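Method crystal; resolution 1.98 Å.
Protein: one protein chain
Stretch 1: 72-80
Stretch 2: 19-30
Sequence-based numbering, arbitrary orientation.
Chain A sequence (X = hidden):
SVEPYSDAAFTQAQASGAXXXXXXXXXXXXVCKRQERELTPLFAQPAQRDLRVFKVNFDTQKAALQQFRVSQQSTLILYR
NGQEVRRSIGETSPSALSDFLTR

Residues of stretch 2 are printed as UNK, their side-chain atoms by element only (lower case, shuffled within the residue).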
# COMPACT_ATOMS: atom_id res chain seq x y z
N GLN A 72 3.89 -6.41 10.72
CA GLN A 72 5.24 -6.27 10.20
C GLN A 72 5.31 -5.13 9.19
O GLN A 72 4.35 -4.87 8.46
CB GLN A 72 5.75 -7.54 9.51
CG GLN A 72 5.30 -8.82 10.19
CD GLN A 72 6.00 -10.03 9.65
OE1 GLN A 72 7.12 -9.94 9.14
NE2 GLN A 72 5.36 -11.19 9.76
N GLN A 73 6.46 -4.47 9.15
CA GLN A 73 6.77 -3.57 8.06
C GLN A 73 6.85 -4.38 6.77
O GLN A 73 6.96 -5.61 6.79
CB GLN A 73 8.08 -2.85 8.34
CG GLN A 73 9.23 -3.83 8.59
CD GLN A 73 10.37 -3.26 9.43
OE1 GLN A 73 11.54 -3.58 9.20
NE2 GLN A 73 10.03 -2.43 10.41
N SER A 74 6.79 -3.67 5.64
CA SER A 74 6.77 -4.27 4.30
C SER A 74 5.48 -5.03 4.01
O SER A 74 5.46 -5.87 3.10
CB SER A 74 8.00 -5.17 4.05
OG SER A 74 7.88 -6.43 4.72
N THR A 75 4.40 -4.72 4.73
CA THR A 75 3.08 -5.28 4.43
C THR A 75 2.40 -4.39 3.39
O THR A 75 2.42 -3.16 3.52
CB THR A 75 2.19 -5.37 5.67
OG1 THR A 75 2.82 -6.17 6.68
CG2 THR A 75 0.85 -6.02 5.32
N LEU A 76 1.82 -5.02 2.37
CA LEU A 76 1.01 -4.33 1.35
C LEU A 76 -0.39 -4.93 1.39
O LEU A 76 -0.54 -6.16 1.45
CB LEU A 76 1.58 -4.51 -0.06
CG LEU A 76 3.03 -4.09 -0.31
CD1 LEU A 76 3.51 -4.54 -1.71
CD2 LEU A 76 3.14 -2.60 -0.15
N ILE A 77 -1.40 -4.07 1.40
CA ILE A 77 -2.79 -4.51 1.42
C ILE A 77 -3.53 -3.82 0.29
O ILE A 77 -3.54 -2.59 0.22
CB ILE A 77 -3.49 -4.20 2.75
CG1 ILE A 77 -2.63 -4.69 3.93
CG2 ILE A 77 -4.91 -4.84 2.71
CD1 ILE A 77 -3.13 -4.17 5.29
N LEU A 78 -4.18 -4.60 -0.55
CA LEU A 78 -4.87 -4.04 -1.71
C LEU A 78 -6.36 -4.07 -1.43
O LEU A 78 -6.90 -5.10 -1.03
CB LEU A 78 -4.54 -4.80 -3.00
CG LEU A 78 -5.23 -4.25 -4.26
CD1 LEU A 78 -4.77 -2.80 -4.59
CD2 LEU A 78 -5.01 -5.16 -5.47
N TYR A 79 -7.02 -2.93 -1.61
CA TYR A 79 -8.47 -2.84 -1.51
C TYR A 79 -9.06 -2.52 -2.86
O TYR A 79 -8.47 -1.78 -3.66
CB TYR A 79 -8.90 -1.75 -0.51
CG TYR A 79 -8.49 -2.01 0.90
CD1 TYR A 79 -7.20 -1.76 1.30
CD2 TYR A 79 -9.40 -2.49 1.83
CE1 TYR A 79 -6.80 -1.98 2.60
CE2 TYR A 79 -9.01 -2.73 3.14
CZ TYR A 79 -7.71 -2.47 3.51
OH TYR A 79 -7.31 -2.67 4.79
N ARG A 80 -10.25 -3.07 -3.13
CA ARG A 80 -11.05 -2.66 -4.27
C ARG A 80 -12.47 -2.42 -3.77
O ARG A 80 -13.01 -3.24 -3.02
CB ARG A 80 -11.02 -3.71 -5.40
CG ARG A 80 -9.67 -3.71 -6.14
CD ARG A 80 -9.56 -4.74 -7.26
NE ARG A 80 -8.28 -4.62 -7.95
CZ ARG A 80 -7.71 -5.63 -8.60
NH1 ARG A 80 -8.31 -6.80 -8.61
NH2 ARG A 80 -6.53 -5.50 -9.22
N UNK A 19 -9.54 1.68 -6.48
CA UNK A 19 -8.65 0.77 -5.74
C UNK A 19 -7.73 1.54 -4.81
O UNK A 19 -7.27 2.65 -5.13
c UNK A 19 -9.15 1.82 -7.90
c UNK A 19 -7.84 0.06 -6.83
c UNK A 19 -8.24 0.66 -8.13
N UNK A 20 -7.41 0.93 -3.67
CA UNK A 20 -6.58 1.56 -2.65
C UNK A 20 -5.49 0.60 -2.22
O UNK A 20 -5.77 -0.57 -1.92
c UNK A 20 -7.41 1.98 -1.42
c UNK A 20 -8.44 3.05 -1.84
c UNK A 20 -6.49 2.50 -0.36
N UNK A 21 -4.26 1.10 -2.15
CA UNK A 21 -3.14 0.30 -1.67
C UNK A 21 -2.67 0.89 -0.35
O UNK A 21 -2.30 2.07 -0.29
c UNK A 21 -1.07 -1.97 -2.12
c UNK A 21 0.48 -0.14 -2.99
c UNK A 21 -0.78 -0.46 -2.15
c UNK A 21 -1.99 0.29 -2.68
N UNK A 22 -2.66 0.07 0.68
CA UNK A 22 -2.06 0.43 1.96
C UNK A 22 -0.65 -0.15 1.97
O UNK A 22 -0.48 -1.37 1.87
c UNK A 22 -4.23 0.65 3.19
c UNK A 22 -2.15 0.02 4.45
c UNK A 22 -2.91 -0.10 3.13
N UNK A 23 0.34 0.72 2.10
CA UNK A 23 1.75 0.36 1.99
C UNK A 23 2.41 0.70 3.32
O UNK A 23 2.71 1.87 3.59
o UNK A 23 4.52 1.39 -0.20
c UNK A 23 3.90 0.83 0.73
o UNK A 23 4.47 0.10 1.55
c UNK A 23 2.41 1.09 0.83
N UNK A 24 2.66 -0.32 4.14
CA UNK A 24 3.21 -0.12 5.47
C UNK A 24 4.73 -0.20 5.41
O UNK A 24 5.30 -1.27 5.16
c UNK A 24 2.67 -1.15 6.47
c UNK A 24 3.31 -0.92 7.84
c UNK A 24 1.15 -1.06 6.54
N UNK A 25 5.38 0.91 5.72
CA UNK A 25 6.82 1.01 5.56
C UNK A 25 7.46 1.36 6.89
O UNK A 25 6.78 1.70 7.86
c UNK A 25 6.68 6.12 5.91
c UNK A 25 7.17 2.07 4.49
c UNK A 25 6.99 3.50 4.97
c UNK A 25 8.07 4.23 5.45
c UNK A 25 7.92 5.52 5.93
o UNK A 25 6.57 7.42 6.38
c UNK A 25 5.58 5.43 5.44
c UNK A 25 5.74 4.12 4.96
N UNK A 26 8.79 1.26 6.92
CA UNK A 26 9.58 1.73 8.04
C UNK A 26 10.83 2.41 7.48
O UNK A 26 11.40 1.94 6.49
c UNK A 26 9.97 0.59 8.98
N UNK A 27 11.24 3.50 8.13
CA UNK A 27 12.37 4.29 7.67
C UNK A 27 13.71 3.57 7.77
O UNK A 27 14.67 4.02 7.14
c UNK A 27 11.50 6.66 7.90
c UNK A 27 12.45 5.60 8.46
o UNK A 27 11.17 6.60 6.70
o UNK A 27 11.10 7.56 8.67
N UNK A 28 13.80 2.46 8.50
CA UNK A 28 15.06 1.73 8.63
C UNK A 28 14.92 0.28 8.19
O UNK A 28 15.50 -0.63 8.79
c UNK A 28 19.88 3.27 9.09
c UNK A 28 16.29 3.08 10.30
c UNK A 28 19.12 5.33 10.12
c UNK A 28 18.65 2.66 9.29
c UNK A 28 15.58 1.80 10.06
c UNK A 28 15.78 4.20 10.88
c UNK A 28 17.63 3.38 9.92
c UNK A 28 20.10 4.60 9.50
c UNK A 28 17.88 4.71 10.32
n UNK A 28 16.74 5.19 10.90
N UNK A 29 14.17 0.04 7.12
CA UNK A 29 13.94 -1.32 6.64
C UNK A 29 14.50 -1.48 5.24
O UNK A 29 14.02 -0.82 4.30
c UNK A 29 12.45 -1.65 6.65
s UNK A 29 12.11 -3.24 5.88
N UNK A 30 15.51 -2.35 5.04
CA UNK A 30 16.05 -2.55 3.69
C UNK A 30 15.05 -3.20 2.75
O UNK A 30 15.04 -2.89 1.55
c UNK A 30 17.46 -3.52 5.41
c UNK A 30 16.13 -3.25 6.02
c UNK A 30 17.27 -3.45 3.92

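Position 19 has three side-chain carbons that close a ring onto the backbone N, and its CB lies 4.2 Å from CG of R80. This is P19. Its CA makes a CA-H...O contact with O of Y79 at 3.3 Å.

Position 20 has three carbons, one carrying the other two, and its CB is 4.1 Å from CB of Y79. This is V20. Its N donates to O of Y79 at 2.9 Å, and its O accepts from N of Y79 at 2.7 Å.

Position 21 has four carbons, forked at the second. One carbon of the fork reaches CB of L76 at 4.2 Å. The fork beyond CB marks leucine, L21. Its CD1 is the atom that reaches L76, and it also lies 3.5 Å from O of I77.

Position 22 again shows one carbon carrying two, and its CB is 4.2 Å from CB of I77. This is V22. Its N donates to O of I77 at 2.8 Å, and N of I77 donates to its O at 2.9 Å. CG2 of V22 sits 3.7 Å from CE1 of Y79.

Position 23 has two carbons, the second carrying two oxygens. One oxygen lies 3.5 Å from CD2 of L76, so the contact is with an apolar carbon. This short carboxylate is D23, and the oxygen is OD1.

Position 24 has the same three-carbon branch as 20 and 22, and its CB is 4.3 Å from CB of T75. This is V24. Its N donates to O of T75 at 2.9 Å. Its O accepts from N of S74 at 2.9 Å, with a more bent angle of 132°.

Position 25 has one carbon, then a six-carbon ring bearing one oxygen. Its CA-to-CB bond points away from stretch 1, and the side chain comes no closer than 5.9 Å. This is Y25.

Position 26 has a single carbon. This CB points toward stretch 1 and lies 3.3 Å from NE2 of Q73. It is A26.

Position 27 has two carbons, the second with two oxygens, and makes no contact with stretch 1. This is D27.

Position 28 has one carbon, then fused five- and six-membered rings with one nitrogen. It makes no contact with stretch 1, and the end of its side chain leads away. This is W28.

Position 29 has one carbon and one sulfur, and its CB lies 3.3 Å from OE1 of Q73. This is C29. It is the N-cap of a helix, its side chain capping a backbone N just past the stretch.

Position 30 has three carbons closing a ring onto N and does not touch stretch 1. This is P30. It begins the helix.

The contact is an antiparallel strand pair. Paired hydrogen bonds join Y79 to V20 and I77 to V22. T75, I77, Y79, V20, V22 and V24 share one face; L76, L78, L21 and D23 share the other. Beyond the strands, Q73 extends the contact to A26 and C29.

Stretch 2 (19-30) PVLVDVYADWCP
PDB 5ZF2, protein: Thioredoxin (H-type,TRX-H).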